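Local coordinates for protein aromatic amino acid exporter YddG (Starkeya novella, PDB 5I20) that exports a broad range of amino acids, including threonine, methionine, lysine and glutamate, across the bacterial inner membrane, at residues F11-L16 / F225-I230; F40-A45 / L216-V221; P102-L107 / C159-S164. All coordinates share one frame; numbering follows the deposited sequence.

Interaction 1 of 3, residues F11-L16 / F225-I230; sequences FTAILL and FYTWDI. With OLC ((2R)-2,3-dihydroxypropyl (9Z)-octadec-9-enoate), chain J.
Thr12 and Thr227 bring their OG1 atoms to a modelled separation of 2.4 Å, so short that the exact placement of the two hydroxyls is doubtful. The OG1 of Thr12 has a firmer partner in the carbonyl oxygen of Ile9, a bond back to the preceding turn that satisfies the hydroxyl within the helix. With OG1 of Thr227 anti to its backbone N (chi1 -175°), the methyl CG2 takes the place between the backbone N and the carbonyl carbon and lies 3.5 Å from Ala13 CB. Alanine suits this spot: its small CB lets the backbones come close, and the two short helix axes approach to 7.8 Å. The contact packs helix 3-17 against helix 224-234, nearly antiparallel at 148°, in the basket-shaped drug/metabolite transporter fold. Next to the threonine methyl, Ala13 CB also meets Trp228 CB at 3.7 Å and Trp228 CE3 at 3.8 Å. Farther out, Ile14 CG1 approaches Trp228 CZ3 at 4.0 Å, the branched chain and the indole crossing obliquely. The indole NE1 is hydrogen-bonded to Ser167 OG, which ties down the polar edge of an otherwise apolar ring. The middle of a lipid chain rests against helix 3-17 at Thr12 and Leu16: its C9 is 3.6 Å from Thr12 CB, and its C11 meets Leu16 CD2 at 3.7 Å.

Interaction 2 of 3, residues F40-A45 / L216-V221; sequences FTIGGA and LGIGPV
Gly217 O faces the CA of Gly43 at 3.2 Å, a CA-H...O contact bent to 121° at the hydrogen. The backbone N of Gly43 is near this oxygen, but its angle is too poor for a hydrogen bond. Here transmembrane helices 32-53 and 209-221 of the drug/metabolite transporter fold cross where two glycines face each other: the axes approach to 7.4 Å at 68°, and the CA atoms of Gly43 and Gly217 are 4.8 Å apart. Neither position would tolerate a CB, since one on Gly43 would run into Val221 CG1 and one on Gly217 into Ile42 CB. Ile42 covers the Gly217 side, its CG2 anti to the backbone N and 3.7 Å from Gly217 C, with the CG1 of Ile218 beside it at the surface. From Gly217 to Val221 the second helix widens into a pi-type turn, and it kinks at Pro220, whose N makes no bond to the preceding turn. Val221 directs its CB toward the first helix. Its CG1, anti to the backbone N (chi1 173°), packs 3.6 Å from Gly43 CA. Val221 CG1 also makes a CH-pi contact over one face of the Phe40 ring, 4.0 Å from its centroid and displaced toward CD2.

Interaction 3 of 3, residues P102-L107 / C159-S164; sequences PLLIVL and CAVIWS. With OLC ((2R)-2,3-dihydroxypropyl (9Z)-octadec-9-enoate), chain G.
Leu104 begins its contact at CB, which lies 3.1 Å from Ser164 OG and somewhat farther from Ser164 CB. Leu104 CG, set beside the backbone N (chi1 -69°), is 4.0 Å from Ser164 OG. The CD1 branch still lies 3.7 Å from Ser164 OG and reaches over the preceding turn of helix 150-169 to Ala160 CB and Val161 CG2, each at 4.0 Å. Serine is small enough to sit beneath leucine, and its buried hydroxyl has two backbone acceptors near: Ala160 O, at 2.7 Å from Ser164 OG, and Trp101 O on the other helix. One proton cannot fully serve both, and which receives it is not settled. About a quarter-turn round the serine from Leu104 CB, Ile105 CG1 packs against Ser164 CA at 3.8 Å. The buried indole of Trp163 lies between a lipid chain, whose C10 is 3.7 Å from Trp163 CE2 over one face, and Trp228, which stacks on the opposite face. An alanine here would probably leave the lipid chain without this flat support and the Trp228 ring without its stacking mate. The two segments, on transmembrane helices 101-108 and 150-169, run in the same general direction, splayed by 43°. A lipid chain on a buried tryptophan is consistent with the large central cavity of this basket-shaped exporter.

Interaction 1 lies between the other two, its centre 13 Å from that of interaction 2 and 16 Å from that of interaction 3. Tyr226 OH makes a probable 2.9 Å hydrogen bond to Gly43 O of interaction 2. Phe225 reaches both ways: its CE2 is 3.5 Å from Phe40 CZ, and its CE1 is 3.7 Å from Trp163 CH2. Trp228 CZ2 meets Ile105 CD1 at 3.8 Å. One lipid chain lies on Trp163 of interaction 3, another on Thr12 and Leu16 of interaction 1. Interactions 2 and 3, bridged by helix 224-234, do not touch; their centres lie about 22 Å apart on opposite sides of the chain's centre, where the substrate cavity is found.

Interaction 1 of 3, residues F11-L16 / F225-I230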
loop_
_atom_site.group_PDB
_atom_site.type_symbol
_atom_site.label_atom_id
_atom_site.label_comp_id
_atom_site.label_asym_id
_atom_site.label_seq_id
_atom_site.Cartn_x
_atom_site.Cartn_y
_atom_site.Cartn_z
ATOM N N PHE A 11 -10.134 -0.745 -5.283
ATOM C CA PHE A 11 -10.262 0.438 -4.442
ATOM C C PHE A 11 -10.541 0.071 -2.986
ATOM O O PHE A 11 -10.358 0.895 -2.087
ATOM C CB PHE A 11 -11.361 1.362 -4.969
ATOM C CG PHE A 11 -11.461 2.658 -4.221
ATOM C CD1 PHE A 11 -10.443 3.595 -4.300
ATOM C CD2 PHE A 11 -12.561 2.938 -3.430
ATOM C CE1 PHE A 11 -10.522 4.791 -3.608
ATOM C CE2 PHE A 11 -12.646 4.133 -2.736
ATOM C CZ PHE A 11 -11.624 5.060 -2.826
ATOM N N THR A 12 -10.981 -1.161 -2.750
ATOM C CA THR A 12 -11.224 -1.607 -1.385
ATOM C C THR A 12 -9.898 -1.804 -0.644
ATOM O O THR A 12 -9.840 -1.649 0.576
ATOM C CB THR A 12 -12.058 -2.908 -1.339
ATOM O OG1 THR A 12 -11.371 -3.962 -2.022
ATOM C CG2 THR A 12 -13.423 -2.691 -1.989
ATOM N N ALA A 13 -8.835 -2.129 -1.378
ATOM C CA ALA A 13 -7.500 -2.216 -0.786
ATOM C C ALA A 13 -7.057 -0.850 -0.274
ATOM O O ALA A 13 -6.481 -0.734 0.808
ATOM C CB ALA A 13 -6.492 -2.749 -1.795
ATOM N N ILE A 14 -7.335 0.177 -1.069
ATOM C CA ILE A 14 -7.026 1.553 -0.705
ATOM C C ILE A 14 -7.817 1.980 0.530
ATOM O O ILE A 14 -7.304 2.698 1.390
ATOM C CB ILE A 14 -7.319 2.510 -1.875
ATOM C CG1 ILE A 14 -6.497 2.098 -3.099
ATOM C CG2 ILE A 14 -7.032 3.950 -1.484
ATOM C CD1 ILE A 14 -6.926 2.771 -4.392
ATOM N N LEU A 15 -9.065 1.529 0.617
ATOM C CA LEU A 15 -9.891 1.794 1.791
ATOM C C LEU A 15 -9.318 1.115 3.033
ATOM O O LEU A 15 -9.258 1.715 4.101
ATOM C CB LEU A 15 -11.328 1.329 1.559
ATOM C CG LEU A 15 -12.128 2.093 0.504
ATOM C CD1 LEU A 15 -13.512 1.484 0.333
ATOM C CD2 LEU A 15 -12.227 3.565 0.874
ATOM N N LEU A 16 -8.892 -0.136 2.883
ATOM C CA LEU A 16 -8.360 -0.898 4.011
ATOM C C LEU A 16 -7.003 -0.360 4.466
ATOM O O LEU A 16 -6.706 -0.352 5.659
ATOM C CB LEU A 16 -8.257 -2.385 3.653
ATOM C CG LEU A 16 -9.588 -3.146 3.591
ATOM C CD1 LEU A 16 -9.403 -4.517 2.964
ATOM C CD2 LEU A 16 -10.207 -3.276 4.980
ATOM N N PHE A 225 -4.545 -7.252 0.096
ATOM C CA PHE A 225 -3.596 -7.719 -0.911
ATOM C C PHE A 225 -4.282 -8.552 -1.987
ATOM O O PHE A 225 -3.857 -8.556 -3.142
ATOM C CB PHE A 225 -2.459 -8.508 -0.260
ATOM C CG PHE A 225 -1.484 -7.643 0.482
ATOM C CD1 PHE A 225 -0.610 -6.817 -0.206
ATOM C CD2 PHE A 225 -1.451 -7.640 1.865
ATOM C CE1 PHE A 225 0.283 -6.009 0.473
ATOM C CE2 PHE A 225 -0.560 -6.837 2.550
ATOM C CZ PHE A 225 0.309 -6.020 1.853
ATOM N N TYR A 226 -5.351 -9.245 -1.615
ATOM C CA TYR A 226 -6.090 -10.045 -2.585
ATOM C C TYR A 226 -6.968 -9.159 -3.460
ATOM O O TYR A 226 -7.075 -9.379 -4.665
ATOM C CB TYR A 226 -6.936 -11.104 -1.878
ATOM C CG TYR A 226 -6.127 -11.983 -0.953
ATOM C CD1 TYR A 226 -5.528 -13.150 -1.414
ATOM C CD2 TYR A 226 -5.949 -11.637 0.379
ATOM C CE1 TYR A 226 -4.783 -13.950 -0.570
ATOM C CE2 TYR A 226 -5.205 -12.431 1.229
ATOM C CZ TYR A 226 -4.624 -13.584 0.749
ATOM O OH TYR A 226 -3.884 -14.372 1.596
ATOM N N THR A 227 -7.588 -8.153 -2.853
ATOM C CA THR A 227 -8.462 -7.249 -3.592
ATOM C C THR A 227 -7.632 -6.289 -4.450
ATOM O O THR A 227 -8.111 -5.765 -5.453
ATOM C CB THR A 227 -9.390 -6.462 -2.634
ATOM O OG1 THR A 227 -10.312 -5.671 -3.385
ATOM C CG2 THR A 227 -8.599 -5.550 -1.748
ATOM N N TRP A 228 -6.379 -6.077 -4.055
ATOM C CA TRP A 228 -5.443 -5.272 -4.833
ATOM C C TRP A 228 -4.936 -6.086 -6.019
ATOM O O TRP A 228 -4.756 -5.565 -7.121
ATOM C CB TRP A 228 -4.282 -4.808 -3.950
ATOM C CG TRP A 228 -3.281 -3.913 -4.617
ATOM C CD1 TRP A 228 -2.002 -4.236 -4.969
ATOM C CD2 TRP A 228 -3.466 -2.541 -4.990
ATOM N NE1 TRP A 228 -1.383 -3.155 -5.544
ATOM C CE2 TRP A 228 -2.256 -2.102 -5.569
ATOM C CE3 TRP A 228 -4.533 -1.644 -4.896
ATOM C CZ2 TRP A 228 -2.088 -0.806 -6.050
ATOM C CZ3 TRP A 228 -4.362 -0.357 -5.375
ATOM C CH2 TRP A 228 -3.151 0.048 -5.946
ATOM N N ASP A 229 -4.720 -7.375 -5.779
ATOM C CA ASP A 229 -4.303 -8.296 -6.829
ATOM C C ASP A 229 -5.346 -8.347 -7.943
ATOM O O ASP A 229 -5.001 -8.356 -9.127
ATOM C CB ASP A 229 -4.062 -9.694 -6.253
ATOM C CG ASP A 229 -3.402 -10.628 -7.246
ATOM O OD1 ASP A 229 -2.200 -10.447 -7.528
ATOM O OD2 ASP A 229 -4.081 -11.554 -7.734
ATOM N N ILE A 230 -6.619 -8.369 -7.558
ATOM C CA ILE A 230 -7.714 -8.383 -8.524
ATOM C C ILE A 230 -7.736 -7.103 -9.361
ATOM O O ILE A 230 -7.861 -7.155 -10.585
ATOM C CB ILE A 230 -9.078 -8.561 -7.827
ATOM C CG1 ILE A 230 -9.173 -9.958 -7.209
ATOM C CG2 ILE A 230 -10.219 -8.334 -8.812
ATOM C CD1 ILE A 230 -10.497 -10.241 -6.525
HETATM C C10 OLC J . -13.533 -2.020 2.743
HETATM C C9 OLC J . -13.696 -3.182 1.819
HETATM C C11 OLC J . -13.624 -2.234 4.216
HETATM C C8 OLC J . -13.847 -4.553 2.388
HETATM C C7 OLC J . -14.803 -5.339 1.556
HETATM C C6 OLC J . -14.198 -5.634 0.225
HETATM C C5 OLC J . -14.380 -7.081 -0.085
HETATM C C4 OLC J . -15.016 -7.243 -1.425
HETATM C C3 OLC J . -14.630 -8.572 -1.982
HETATM C C2 OLC J . -15.620 -8.996 -3.012
HETATM C C1 OLC J . -15.009 -10.032 -3.893
HETATM O O19 OLC J . -15.541 -10.270 -5.138
HETATM O O20 OLC J . -14.004 -10.628 -3.532
#

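Interaction 2 of 3, residues F40-A45 / L216-V221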
loop_
_atom_site.group_PDB
_atom_site.type_symbol
_atom_site.label_atom_id
_atom_site.label_comp_id
_atom_site.label_asym_id
_atom_site.label_seq_id
_atom_site.Cartn_x
_atom_site.Cartn_y
_atom_site.Cartn_z
ATOM N N PHE A 40 0.896 -11.132 8.605
ATOM C CA PHE A 40 0.905 -11.770 7.292
ATOM C C PHE A 40 0.605 -13.262 7.377
ATOM O O PHE A 40 0.139 -13.859 6.406
ATOM C CB PHE A 40 2.239 -11.534 6.582
ATOM C CG PHE A 40 2.256 -10.288 5.746
ATOM C CD1 PHE A 40 2.520 -9.056 6.319
ATOM C CD2 PHE A 40 1.985 -10.346 4.391
ATOM C CE1 PHE A 40 2.527 -7.908 5.553
ATOM C CE2 PHE A 40 1.989 -9.202 3.620
ATOM C CZ PHE A 40 2.260 -7.982 4.203
ATOM N N THR A 41 0.873 -13.863 8.532
ATOM C CA THR A 41 0.438 -15.232 8.776
ATOM C C THR A 41 -1.086 -15.251 8.824
ATOM O O THR A 41 -1.723 -16.107 8.214
ATOM C CB THR A 41 1.016 -15.803 10.086
ATOM O OG1 THR A 41 2.443 -15.883 9.981
ATOM C CG2 THR A 41 0.462 -17.191 10.357
ATOM N N ILE A 42 -1.664 -14.288 9.538
ATOM C CA ILE A 42 -3.113 -14.148 9.600
ATOM C C ILE A 42 -3.662 -13.809 8.218
ATOM O O ILE A 42 -4.671 -14.362 7.785
ATOM C CB ILE A 42 -3.538 -13.064 10.615
ATOM C CG1 ILE A 42 -3.085 -13.455 12.025
ATOM C CG2 ILE A 42 -5.048 -12.855 10.584
ATOM C CD1 ILE A 42 -3.340 -12.393 13.077
ATOM N N GLY A 43 -2.973 -12.912 7.522
ATOM C CA GLY A 43 -3.356 -12.520 6.179
ATOM C C GLY A 43 -3.341 -13.669 5.195
ATOM O O GLY A 43 -4.277 -13.841 4.411
ATOM N N GLY A 44 -2.273 -14.460 5.233
ATOM C CA GLY A 44 -2.172 -15.632 4.385
ATOM C C GLY A 44 -3.222 -16.662 4.745
ATOM O O GLY A 44 -3.704 -17.397 3.885
ATOM N N ALA A 45 -3.582 -16.713 6.024
ATOM C CA ALA A 45 -4.567 -17.675 6.503
ATOM C C ALA A 45 -5.960 -17.327 5.995
ATOM O O ALA A 45 -6.756 -18.214 5.691
ATOM C CB ALA A 45 -4.556 -17.734 8.022
ATOM N N LEU A 216 -5.420 -5.897 11.674
ATOM C CA LEU A 216 -4.452 -5.636 10.617
ATOM C C LEU A 216 -4.281 -6.864 9.728
ATOM O O LEU A 216 -4.199 -6.751 8.507
ATOM C CB LEU A 216 -3.102 -5.228 11.210
ATOM C CG LEU A 216 -3.009 -3.885 11.937
ATOM C CD1 LEU A 216 -1.608 -3.681 12.498
ATOM C CD2 LEU A 216 -3.383 -2.744 11.006
ATOM N N GLY A 217 -4.236 -8.037 10.353
ATOM C CA GLY A 217 -4.035 -9.282 9.635
ATOM C C GLY A 217 -5.188 -9.660 8.725
ATOM O O GLY A 217 -4.977 -10.170 7.626
ATOM N N ILE A 218 -6.411 -9.413 9.182
ATOM C CA ILE A 218 -7.597 -9.757 8.405
ATOM C C ILE A 218 -7.904 -8.708 7.333
ATOM O O ILE A 218 -8.218 -9.049 6.195
ATOM C CB ILE A 218 -8.831 -9.926 9.313
ATOM C CG1 ILE A 218 -8.577 -11.010 10.362
ATOM C CG2 ILE A 218 -10.063 -10.270 8.489
ATOM C CD1 ILE A 218 -9.761 -11.271 11.267
ATOM N N GLY A 219 -7.801 -7.435 7.700
ATOM C CA GLY A 219 -8.183 -6.350 6.813
ATOM C C GLY A 219 -7.102 -5.878 5.858
ATOM O O GLY A 219 -7.038 -6.332 4.715
ATOM N N PRO A 220 -6.246 -4.954 6.321
ATOM C CA PRO A 220 -5.171 -4.349 5.522
ATOM C C PRO A 220 -4.160 -5.355 4.967
ATOM O O PRO A 220 -3.246 -4.959 4.243
ATOM C CB PRO A 220 -4.494 -3.402 6.518
ATOM C CG PRO A 220 -5.556 -3.076 7.506
ATOM C CD PRO A 220 -6.342 -4.343 7.658
ATOM N N VAL A 221 -4.320 -6.632 5.306
ATOM C CA VAL A 221 -3.461 -7.682 4.772
ATOM C C VAL A 221 -4.284 -8.830 4.194
ATOM O O VAL A 221 -4.171 -9.156 3.011
ATOM C CB VAL A 221 -2.506 -8.239 5.849
ATOM C CG1 VAL A 221 -1.744 -9.436 5.308
ATOM C CG2 VAL A 221 -1.541 -7.161 6.324
#

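Interaction 3 of 3, residues P102-L107 / C159-S164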
loop_
_atom_site.group_PDB
_atom_site.type_symbol
_atom_site.label_atom_id
_atom_site.label_comp_id
_atom_site.label_asym_id
_atom_site.label_seq_id
_atom_site.Cartn_x
_atom_site.Cartn_y
_atom_site.Cartn_z
ATOM N N PRO A 102 2.210 5.830 -5.694
ATOM C CA PRO A 102 1.048 5.869 -6.592
ATOM C C PRO A 102 1.368 6.516 -7.940
ATOM O O PRO A 102 0.875 6.049 -8.966
ATOM C CB PRO A 102 0.028 6.702 -5.812
ATOM C CG PRO A 102 0.420 6.529 -4.381
ATOM C CD PRO A 102 1.920 6.491 -4.407
ATOM N N LEU A 103 2.185 7.565 -7.934
ATOM C CA LEU A 103 2.622 8.206 -9.171
ATOM C C LEU A 103 3.431 7.233 -10.028
ATOM O O LEU A 103 3.302 7.208 -11.250
ATOM C CB LEU A 103 3.446 9.459 -8.864
ATOM C CG LEU A 103 4.061 10.212 -10.048
ATOM C CD1 LEU A 103 2.980 10.699 -11.005
ATOM C CD2 LEU A 103 4.910 11.382 -9.556
ATOM N N LEU A 104 4.258 6.425 -9.375
ATOM C CA LEU A 104 5.100 5.460 -10.071
ATOM C C LEU A 104 4.268 4.407 -10.794
ATOM O O LEU A 104 4.581 4.028 -11.920
ATOM C CB LEU A 104 6.065 4.790 -9.089
ATOM C CG LEU A 104 7.163 5.690 -8.522
ATOM C CD1 LEU A 104 8.046 4.933 -7.543
ATOM C CD2 LEU A 104 7.994 6.285 -9.653
ATOM N N ILE A 105 3.207 3.942 -10.142
ATOM C CA ILE A 105 2.291 2.991 -10.758
ATOM C C ILE A 105 1.649 3.585 -12.015
ATOM O O ILE A 105 1.576 2.923 -13.052
ATOM C CB ILE A 105 1.190 2.544 -9.766
ATOM C CG1 ILE A 105 1.785 1.602 -8.714
ATOM C CG2 ILE A 105 0.042 1.865 -10.495
ATOM C CD1 ILE A 105 0.778 1.071 -7.724
ATOM N N VAL A 106 1.195 4.831 -11.918
ATOM C CA VAL A 106 0.606 5.517 -13.064
ATOM C C VAL A 106 1.610 5.593 -14.210
ATOM O O VAL A 106 1.294 5.232 -15.343
ATOM C CB VAL A 106 0.130 6.942 -12.703
ATOM C CG1 VAL A 106 -0.333 7.682 -13.951
ATOM C CG2 VAL A 106 -0.983 6.890 -11.667
ATOM N N LEU A 107 2.823 6.043 -13.905
ATOM C CA LEU A 107 3.880 6.140 -14.905
ATOM C C LEU A 107 4.283 4.766 -15.456
ATOM O O LEU A 107 4.467 4.608 -16.663
ATOM C CB LEU A 107 5.103 6.858 -14.320
ATOM C CG LEU A 107 4.904 8.338 -13.965
ATOM C CD1 LEU A 107 6.128 8.918 -13.268
ATOM C CD2 LEU A 107 4.562 9.147 -15.212
ATOM N N CYS A 159 11.575 1.254 -1.497
ATOM C CA CYS A 159 10.278 0.731 -1.093
ATOM C C CYS A 159 9.192 1.093 -2.100
ATOM O O CYS A 159 8.399 0.243 -2.511
ATOM C CB CYS A 159 9.923 1.268 0.297
ATOM S SG CYS A 159 8.189 1.174 0.736
ATOM N N ALA A 160 9.170 2.360 -2.500
ATOM C CA ALA A 160 8.174 2.862 -3.442
ATOM C C ALA A 160 8.273 2.174 -4.799
ATOM O O ALA A 160 7.256 1.804 -5.389
ATOM C CB ALA A 160 8.318 4.371 -3.608
ATOM N N VAL A 161 9.499 2.003 -5.287
ATOM C CA VAL A 161 9.734 1.390 -6.592
ATOM C C VAL A 161 9.375 -0.094 -6.597
ATOM O O VAL A 161 8.731 -0.583 -7.527
ATOM C CB VAL A 161 11.204 1.550 -7.029
ATOM C CG1 VAL A 161 11.471 0.778 -8.314
ATOM C CG2 VAL A 161 11.546 3.016 -7.206
ATOM N N ILE A 162 9.792 -0.807 -5.555
ATOM C CA ILE A 162 9.536 -2.239 -5.456
ATOM C C ILE A 162 8.035 -2.530 -5.410
ATOM O O ILE A 162 7.541 -3.417 -6.110
ATOM C CB ILE A 162 10.230 -2.845 -4.221
ATOM C CG1 ILE A 162 11.748 -2.816 -4.411
ATOM C CG2 ILE A 162 9.770 -4.274 -3.981
ATOM C CD1 ILE A 162 12.533 -3.251 -3.191
ATOM N N TRP A 163 7.307 -1.766 -4.603
ATOM C CA TRP A 163 5.859 -1.925 -4.512
ATOM C C TRP A 163 5.166 -1.533 -5.817
ATOM O O TRP A 163 4.211 -2.185 -6.240
ATOM C CB TRP A 163 5.299 -1.097 -3.353
ATOM C CG TRP A 163 3.802 -1.070 -3.326
ATOM C CD1 TRP A 163 2.994 -0.023 -3.663
ATOM C CD2 TRP A 163 2.930 -2.146 -2.957
ATOM N NE1 TRP A 163 1.675 -0.377 -3.519
ATOM C CE2 TRP A 163 1.608 -1.675 -3.087
ATOM C CE3 TRP A 163 3.139 -3.459 -2.525
ATOM C CZ2 TRP A 163 0.500 -2.473 -2.803
ATOM C CZ3 TRP A 163 2.040 -4.248 -2.241
ATOM C CH2 TRP A 163 0.736 -3.754 -2.381
ATOM N N SER A 164 5.647 -0.465 -6.449
ATOM C CA SER A 164 5.093 -0.021 -7.728
ATOM C C SER A 164 5.320 -1.043 -8.832
ATOM O O SER A 164 4.440 -1.279 -9.663
ATOM C CB SER A 164 5.705 1.317 -8.148
ATOM O OG SER A 164 5.354 2.342 -7.240
HETATM C C10 OLC G . 1.077 0.105 0.091
HETATM C C9 OLC G . 0.147 -0.862 0.738
HETATM C C11 OLC G . 2.536 0.009 0.375
HETATM C C8 OLC G . 0.675 -1.893 1.675
HETATM C C16 OLC G . 3.421 3.918 3.457
HETATM C C12 OLC G . 3.159 1.359 0.271
HETATM C C7 OLC G . 0.433 -1.485 3.089
HETATM C C15 OLC G . 4.435 2.882 3.099
HETATM C C13 OLC G . 4.365 1.417 1.147
HETATM C C6 OLC G . 0.929 -2.551 4.009
HETATM C C14 OLC G . 4.585 2.814 1.615
HETATM C C5 OLC G . 1.960 -1.984 4.925
HETATM C C4 OLC G . 2.164 -2.897 6.088
HETATM C C3 OLC G . 3.041 -2.235 7.099
HETATM C C2 OLC G . 3.076 -3.059 8.342
#